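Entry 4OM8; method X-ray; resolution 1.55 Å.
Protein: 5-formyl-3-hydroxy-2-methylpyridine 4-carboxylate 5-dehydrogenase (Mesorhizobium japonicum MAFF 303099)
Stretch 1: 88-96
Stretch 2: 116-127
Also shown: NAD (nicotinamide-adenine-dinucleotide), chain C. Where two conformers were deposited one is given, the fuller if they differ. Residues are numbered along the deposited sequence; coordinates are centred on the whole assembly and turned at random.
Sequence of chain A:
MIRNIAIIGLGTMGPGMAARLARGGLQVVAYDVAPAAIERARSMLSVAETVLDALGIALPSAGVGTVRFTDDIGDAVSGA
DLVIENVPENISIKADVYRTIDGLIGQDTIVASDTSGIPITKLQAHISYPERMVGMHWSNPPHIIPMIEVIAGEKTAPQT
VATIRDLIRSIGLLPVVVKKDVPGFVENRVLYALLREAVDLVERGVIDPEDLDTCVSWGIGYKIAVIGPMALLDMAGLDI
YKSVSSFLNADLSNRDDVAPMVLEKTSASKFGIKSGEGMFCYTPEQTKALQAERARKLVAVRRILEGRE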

ATOM      1  N   PRO A  88      26.999  -4.680  -3.200  1.00 15.50           N
ATOM      2  CA  PRO A  88      26.059  -5.785  -2.967  1.00 15.98           C
ATOM      3  C   PRO A  88      25.786  -6.093  -1.503  1.00 16.01           C
ATOM      4  O   PRO A  88      26.566  -5.760  -0.598  1.00 15.60           O
ATOM      5  CB  PRO A  88      26.752  -6.978  -3.630  1.00 20.37           C
ATOM      6  CG  PRO A  88      27.541  -6.370  -4.736  1.00 22.05           C
ATOM      7  CD  PRO A  88      28.005  -5.037  -4.216  1.00 17.01           C
ATOM      8  N   GLU A  89      24.652  -6.749  -1.298  1.00 15.82           N
ATOM      9  CA  GLU A  89      24.185  -7.131   0.021  1.00 15.90           C
ATOM     10  C   GLU A  89      24.969  -8.338   0.557  1.00 18.04           C
ATOM     11  O   GLU A  89      24.486  -9.473   0.577  1.00 19.93           O
ATOM     12  CB  GLU A  89      22.688  -7.413  -0.046  1.00 19.15           C
ATOM     13  CG  GLU A  89      22.040  -7.523   1.298  1.00 17.56           C
ATOM     14  CD  GLU A  89      21.761  -6.172   1.930  1.00 16.43           C
ATOM     15  OE1 GLU A  89      20.706  -6.071   2.581  1.00 17.15           O
ATOM     16  OE2 GLU A  89      22.587  -5.230   1.797  1.00 13.73           O
ATOM     17  N   ASN A  90      26.194  -8.070   0.981  1.00 15.91           N
ATOM     18  CA  ASN A  90      27.157  -9.092   1.365  1.00 17.96           C
ATOM     19  C   ASN A  90      28.118  -8.425   2.330  1.00 19.53           C
ATOM     20  O   ASN A  90      28.819  -7.494   1.946  1.00 16.23           O
ATOM     21  CB  ASN A  90      27.872  -9.636   0.113  1.00 18.83           C
ATOM     22  CG  ASN A  90      28.922 -10.699   0.420  1.00 26.68           C
ATOM     23  OD1 ASN A  90      29.632 -10.643   1.421  1.00 27.58           O
ATOM     24  ND2 ASN A  90      29.026 -11.677  -0.473  1.00 34.35           N
ATOM     25  N   ILE A  91      28.139  -8.867   3.583  1.00 15.86           N
ATOM     26  CA  ILE A  91      28.876  -8.119   4.594  1.00 13.83           C
ATOM     27  C   ILE A  91      30.387  -8.159   4.345  1.00 17.18           C
ATOM     28  O   ILE A  91      31.087  -7.209   4.681  1.00 17.13           O
ATOM     29  CB  ILE A  91      28.547  -8.625   6.017  1.00 19.36           C
ATOM     30  CG1 ILE A  91      29.121  -7.674   7.068  1.00 23.24           C
ATOM     31  CG2 ILE A  91      29.042 -10.056   6.215  1.00 21.46           C
ATOM     32  CD1 ILE A  91      28.620  -7.940   8.461  1.00 26.63           C
ATOM     33  N   SER A  92      30.892  -9.224   3.723  1.00 17.27           N
ATOM     34  CA  SER A  92      32.323  -9.278   3.432  1.00 17.31           C
ATOM     35  C   SER A  92      32.702  -8.219   2.388  1.00 15.70           C
ATOM     36  O   SER A  92      33.741  -7.561   2.519  1.00 17.63           O
ATOM     37  CB  SER A  92      32.743 -10.671   2.958  1.00 25.87           C
ATOM     38  OG  SER A  92      32.208 -10.966   1.682  1.00 39.15           O
ATOM     39  N   ILE A  93      31.859  -8.039   1.369  1.00 17.26           N
ATOM     40  CA  ILE A  93      32.125  -7.012   0.358  1.00 14.48           C
ATOM     41  C   ILE A  93      32.002  -5.611   0.970  1.00 15.80           C
ATOM     42  O   ILE A  93      32.832  -4.746   0.706  1.00 14.59           O
ATOM     43  CB  ILE A  93      31.183  -7.141  -0.859  1.00 15.64           C
ATOM     44  CG1 ILE A  93      31.368  -8.515  -1.514  1.00 21.42           C
ATOM     45  CG2 ILE A  93      31.462  -6.046  -1.876  1.00 20.39           C
ATOM     46  CD1 ILE A  93      30.548  -8.708  -2.777  1.00 22.24           C
ATOM     47  N   LYS A  94      30.979  -5.387   1.794  1.00 13.30           N
ATOM     48  CA  LYS A  94      30.828  -4.076   2.430  1.00 12.26           C
ATOM     49  C   LYS A  94      32.011  -3.779   3.356  1.00 12.89           C
ATOM     50  O   LYS A  94      32.546  -2.664   3.355  1.00 12.81           O
ATOM     51  CB  LYS A  94      29.505  -3.992   3.192  1.00 10.23           C
ATOM     52  CG  LYS A  94      28.264  -4.141   2.296  1.00 11.54           C
ATOM     53  CD  LYS A  94      26.985  -3.783   3.033  1.00 12.34           C
ATOM     54  CE  LYS A  94      25.759  -4.081   2.187  1.00 13.69           C
ATOM     55  NZ  LYS A  94      25.788  -3.399   0.855  1.00 11.96           N
ATOM     56  N   ALA A  95      32.445  -4.788   4.113  1.00 13.86           N
ATOM     57  CA  ALA A  95      33.597  -4.620   4.983  1.00 14.56           C
ATOM     58  C   ALA A  95      34.853  -4.291   4.187  1.00 14.06           C
ATOM     59  O   ALA A  95      35.662  -3.490   4.639  1.00 12.90           O
ATOM     60  CB  ALA A  95      33.817  -5.867   5.826  1.00 14.78           C
ATOM     61  N   ASP A  96      35.013  -4.912   3.018  0.98 14.34           N
ATOM     62  CA  ASP A  96      36.131  -4.595   2.124  0.58 16.83           C
ATOM     63  C   ASP A  96      36.124  -3.119   1.759  1.00 15.97           C
ATOM     64  O   ASP A  96      37.166  -2.457   1.768  0.93 15.67           O
ATOM     65  CB  ASP A  96      36.072  -5.430   0.841  0.58 19.60           C
ATOM     66  CG  ASP A  96      36.410  -6.889   1.067  0.58 19.88           C
ATOM     67  OD1 ASP A  96      37.079  -7.204   2.072  0.58 22.96           O
ATOM     68  OD2 ASP A  96      36.009  -7.722   0.227  0.58 25.95           O
ATOM     69  N   SER A 116      19.716  -3.027   2.901  1.00 12.73           N
ATOM     70  CA  SER A 116      18.350  -3.322   3.315  1.00 13.20           C
ATOM     71  C   SER A 116      18.295  -4.272   4.514  1.00 12.48           C
ATOM     72  O   SER A 116      17.428  -4.141   5.374  1.00 15.79           O
ATOM     73  CB  SER A 116      17.568  -3.918   2.143  1.00 13.40           C
ATOM     74  OG  SER A 116      17.416  -2.970   1.099  1.00 16.30           O
ATOM     75  N   GLY A 117      19.210  -5.232   4.573  1.00 13.34           N
ATOM     76  CA  GLY A 117      19.049  -6.329   5.513  1.00 14.68           C
ATOM     77  C   GLY A 117      20.194  -6.659   6.443  1.00 14.96           C
ATOM     78  O   GLY A 117      20.082  -7.577   7.251  1.00 15.31           O
ATOM     79  N   ILE A 118      21.300  -5.930   6.332  1.00 12.80           N
ATOM     80  CA  ILE A 118      22.417  -6.154   7.236  1.00 14.52           C
ATOM     81  C   ILE A 118      22.364  -5.122   8.359  1.00 13.37           C
ATOM     82  O   ILE A 118      22.280  -3.926   8.095  1.00 13.77           O
ATOM     83  CB  ILE A 118      23.751  -6.077   6.485  1.00 13.68           C
ATOM     84  CG1 ILE A 118      23.736  -7.077   5.316  1.00 11.98           C
ATOM     85  CG2 ILE A 118      24.914  -6.348   7.439  1.00 13.02           C
ATOM     86  CD1 ILE A 118      24.889  -6.932   4.349  1.00 14.72           C
ATOM     87  N   PRO A 119      22.403  -5.577   9.623  1.00 13.44           N
ATOM     88  CA  PRO A 119      22.296  -4.618  10.727  1.00 12.23           C
ATOM     89  C   PRO A 119      23.399  -3.576  10.690  1.00 11.42           C
ATOM     90  O   PRO A 119      24.563  -3.904  10.424  1.00 11.93           O
ATOM     91  CB  PRO A 119      22.430  -5.491  11.983  1.00 15.19           C
ATOM     92  CG  PRO A 119      22.112  -6.866  11.538  1.00 21.81           C
ATOM     93  CD  PRO A 119      22.497  -6.969  10.096  1.00 14.24           C
ATOM     94  N   ILE A 120      23.033  -2.326  10.939  1.00 11.44           N
ATOM     95  CA  ILE A 120      24.026  -1.256  10.972  1.00  9.98           C
ATOM     96  C   ILE A 120      25.025  -1.560  12.083  1.00 11.03           C
ATOM     97  O   ILE A 120      26.210  -1.254  11.975  1.00 11.74           O
ATOM     98  CB  ILE A 120      23.360   0.121  11.194  1.00  9.60           C
ATOM     99  CG1 ILE A 120      22.261   0.363  10.143  1.00 10.23           C
ATOM    100  CG2 ILE A 120      24.387   1.236  11.136  1.00 11.00           C
ATOM    101  CD1 ILE A 120      22.694   0.094   8.697  1.00 12.51           C
ATOM    102  N   THR A 121      24.539  -2.207  13.140  1.00 11.43           N
ATOM    103  CA  THR A 121      25.393  -2.588  14.263  1.00 15.00           C
ATOM    104  C   THR A 121      26.525  -3.528  13.834  1.00 12.78           C
ATOM    105  O   THR A 121      27.661  -3.431  14.342  1.00 13.98           O
ATOM    106  CB  THR A 121      24.552  -3.243  15.358  1.00 12.50           C
ATOM    107  OG1 THR A 121      23.631  -2.273  15.860  1.00 14.04           O
ATOM    108  CG2 THR A 121      25.427  -3.757  16.498  1.00 17.71           C
ATOM    109  N   LYS A 122      26.234  -4.419  12.890  1.00 12.62           N
ATOM    110  CA  LYS A 122      27.271  -5.294  12.350  1.00 13.14           C
ATOM    111  C   LYS A 122      28.208  -4.546  11.412  1.00 16.20           C
ATOM    112  O   LYS A 122      29.427  -4.703  11.480  1.00 15.15           O
ATOM    113  CB  LYS A 122      26.650  -6.479  11.618  1.00 13.84           C
ATOM    114  CG  LYS A 122      26.127  -7.556  12.538  1.00 18.54           C
ATOM    115  CD  LYS A 122      25.695  -8.776  11.750  1.00 24.81           C
ATOM    116  CE  LYS A 122      25.080  -9.816  12.677  1.00 38.84           C
ATOM    117  NZ  LYS A 122      24.746 -11.070  11.954  1.00 38.18           N
ATOM    118  N   LEU A 123      27.639  -3.712  10.551  1.00 12.01           N
ATOM    119  CA  LEU A 123      28.443  -2.991   9.567  1.00 11.64           C
ATOM    120  C   LEU A 123      29.476  -2.088  10.228  1.00 14.33           C
ATOM    121  O   LEU A 123      30.623  -2.024   9.781  1.00 13.33           O
ATOM    122  CB  LEU A 123      27.540  -2.171   8.648  1.00 11.41           C
ATOM    123  CG  LEU A 123      26.655  -3.019   7.724  1.00 10.60           C
ATOM    124  CD1 LEU A 123      25.764  -2.117   6.876  1.00 14.03           C
ATOM    125  CD2 LEU A 123      27.526  -3.911   6.843  1.00 13.17           C
ATOM    126  N   GLN A 124      29.091  -1.411  11.310  1.00 14.43           N
ATOM    127  CA  GLN A 124      29.966  -0.389  11.879  1.00 10.71           C
ATOM    128  C   GLN A 124      31.109  -1.010  12.688  1.00 13.28           C
ATOM    129  O   GLN A 124      32.071  -0.316  13.052  1.00 17.06           O
ATOM    130  CB  GLN A 124      29.169   0.611  12.725  1.00 12.35           C
ATOM    131  CG  GLN A 124      28.551   0.021  13.981  1.00 11.80           C
ATOM    132  CD  GLN A 124      27.500   0.920  14.618  1.00 10.73           C
ATOM    133  OE1 GLN A 124      26.684   0.446  15.411  1.00 14.05           O
ATOM    134  NE2 GLN A 124      27.521   2.213  14.296  1.00 11.65           N
ATOM    135  N   ALA A 125      31.044  -2.318  12.917  1.00 13.17           N
ATOM    136  CA  ALA A 125      32.160  -3.020  13.549  1.00 14.98           C
ATOM    137  C   ALA A 125      33.373  -3.085  12.613  1.00 20.07           C
ATOM    138  O   ALA A 125      34.453  -3.515  13.018  1.00 22.07           O
ATOM    139  CB  ALA A 125      31.735  -4.423  13.967  1.00 15.33           C
ATOM    140  N   HIS A 126      33.197  -2.645  11.369  1.00 15.77           N
ATOM    141  CA  HIS A 126      34.236  -2.804  10.351  1.00 15.90           C
ATOM    142  C   HIS A 126      34.829  -1.492   9.866  1.00 16.21           C
ATOM    143  O   HIS A 126      35.450  -1.450   8.804  1.00 18.10           O
ATOM    144  CB  HIS A 126      33.682  -3.577   9.156  1.00 16.87           C
ATOM    145  CG  HIS A 126      33.248  -4.965   9.492  1.00 18.93           C
ATOM    146  ND1 HIS A 126      34.125  -6.031   9.523  1.00 21.02           N
ATOM    147  CD2 HIS A 126      32.038  -5.461   9.838  1.00 17.73           C
ATOM    148  CE1 HIS A 126      33.467  -7.125   9.863  1.00 27.60           C
ATOM    149  NE2 HIS A 126      32.199  -6.806  10.061  1.00 24.74           N
ATOM    150  N   ILE A 127      34.658  -0.428  10.646  1.00 13.40           N
ATOM    151  CA  ILE A 127      35.268   0.849  10.301  1.00 15.13           C
ATOM    152  C   ILE A 127      35.690   1.601  11.563  1.00 14.82           C
ATOM    153  O   ILE A 127      35.069   1.447  12.621  1.00 16.51           O
ATOM    154  CB  ILE A 127      34.296   1.709   9.454  1.00 14.45           C
ATOM    155  CG1 ILE A 127      35.072   2.774   8.676  1.00 14.81           C
ATOM    156  CG2 ILE A 127      33.173   2.273  10.321  1.00 15.95           C
ATOM    157  CD1 ILE A 127      34.257   3.502   7.630  1.00 18.64           C
TER
HETATM  158  PA  NAD C 402      23.331  -3.923  -7.631  0.74 14.21           P
HETATM  159  O1A NAD C 402      23.769  -5.378  -7.595  0.74 16.80           O
HETATM  160  O2A NAD C 402      22.374  -3.435  -8.707  0.74 12.72           O
HETATM  161  O5B NAD C 402      24.660  -3.018  -7.701  0.74 16.41           O
HETATM  162  C5B NAD C 402      25.808  -3.287  -6.895  0.74 13.93           C
HETATM  163  C4B NAD C 402      26.992  -2.571  -7.527  0.74 13.34           C
HETATM  164  O4B NAD C 402      28.108  -2.620  -6.637  0.74 15.33           O
HETATM  165  C3B NAD C 402      27.415  -3.246  -8.832  0.74 13.40           C
HETATM  166  O3B NAD C 402      27.417  -2.295  -9.905  0.74 14.85           O
HETATM  167  C2B NAD C 402      28.812  -3.773  -8.530  0.74 16.35           C
HETATM  168  O2B NAD C 402      29.705  -3.778  -9.655  0.74 14.01           O
HETATM  169  C1B NAD C 402      29.273  -2.811  -7.453  0.74 16.90           C
HETATM  170  N9A NAD C 402      30.378  -3.279  -6.597  0.74 15.61           N
HETATM  171  C8A NAD C 402      30.627  -4.529  -6.171  0.74 15.88           C
HETATM  172  N7A NAD C 402      31.725  -4.552  -5.375  0.74 16.06           N
HETATM  173  C5A NAD C 402      32.187  -3.294  -5.281  0.74 14.95           C
HETATM  174  C6A NAD C 402      33.307  -2.613  -4.607  0.74 15.32           C
HETATM  175  N6A NAD C 402      34.187  -3.299  -3.837  0.74 18.27           N
HETATM  176  N1A NAD C 402      33.426  -1.280  -4.783  0.74 16.13           N
HETATM  177  C2A NAD C 402      32.567  -0.580  -5.545  0.74 16.15           C
HETATM  178  N3A NAD C 402      31.527  -1.136  -6.188  0.74 14.11           N
HETATM  179  C4A NAD C 402      31.298  -2.464  -6.095  0.74 13.08           C
HETATM  180  O3  NAD C 402      22.812  -3.568  -6.146  0.74 13.31           O
HETATM  181  PN  NAD C 402      21.666  -2.509  -5.754  0.74 14.51           P
HETATM  182  O1N NAD C 402      20.303  -3.114  -6.033  0.74 16.11           O
HETATM  183  O2N NAD C 402      21.968  -1.129  -6.294  0.74 12.97           O
HETATM  184  O5D NAD C 402      21.833  -2.457  -4.161  0.74 13.40           O
HETATM  185  C5D NAD C 402      23.018  -1.941  -3.542  0.74 12.98           C
HETATM  186  C4D NAD C 402      22.768  -1.890  -2.039  0.74 11.07           C
HETATM  187  O4D NAD C 402      21.583  -1.130  -1.825  0.74 13.77           O
HETATM  188  C3D NAD C 402      22.499  -3.262  -1.442  0.74 12.55           C
HETATM  189  O3D NAD C 402      22.952  -3.226  -0.085  0.74 13.17           O
HETATM  190  C2D NAD C 402      20.987  -3.373  -1.438  0.74 12.44           C
HETATM  191  O2D NAD C 402      20.509  -4.212  -0.381  0.74 12.12           O
HETATM  192  C1D NAD C 402      20.578  -1.931  -1.192  0.74 12.46           C
HETATM  193  N1N NAD C 402      19.251  -1.563  -1.712  0.74 13.62           N
HETATM  194  C2N NAD C 402      18.729  -2.113  -2.827  0.74 14.64           C
HETATM  195  C3N NAD C 402      17.473  -1.705  -3.284  0.74 13.56           C
HETATM  196  C7N NAD C 402      16.815  -2.304  -4.499  0.74 19.73           C
HETATM  197  O7N NAD C 402      17.466  -2.780  -5.418  0.74 18.88           O
HETATM  198  N7N NAD C 402      15.483  -2.313  -4.519  0.74 12.90           N
HETATM  199  C4N NAD C 402      16.772  -0.728  -2.588  0.74 16.05           C
HETATM  200  C5N NAD C 402      17.343  -0.171  -1.452  0.74 13.97           C
HETATM  201  C6N NAD C 402      18.595  -0.605  -1.042  0.74 12.66           C

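Each stretch leads from a loop into a helix. In the first, the helix begins at Ile 91 and is capped by Asn 90, whose OD1 accepts weak hydrogen bonds from Ser 92 N (3.0 Å) and Ile 93 N (3.4 Å). In the second, Pro 119 holds the N-cap position and its O accepts from Leu 123 N at 3.1 Å. The backbones come nearest at Ala 95 and His 126, with CA to CA 5.7 Å; together the stretches bury 447 Å².

The polar contact joins the two loops. Glu 89 extends its carboxylate to the other backbone, where OE1 accepts a short hydrogen bond from Gly 117 N (2.6 Å, 140° at the hydrogen) and a weak one from Ser 116 N (3.2 Å, 126°). Its OE2 accepts from NAD O3D at 2.8 Å, and Lys 94 NZ donates to the same O3D at 3.0 Å, so the cofactor hydroxyl links the two charged side chains.

Beyond this, the contact is largely apolar. Ile 118 CD1 lies 3.7 Å from Lys 94 CE. Ile 91 CG1 meets Leu 123 CD2 at 4.1 Å, and Ile 91 CD1 meets Ile 118 CG2 at 4.2 Å. Ala 95 CB sits over one face of the His 126 ring, 4.0 Å from its centroid and 27° off the normal, a CH-pi contact.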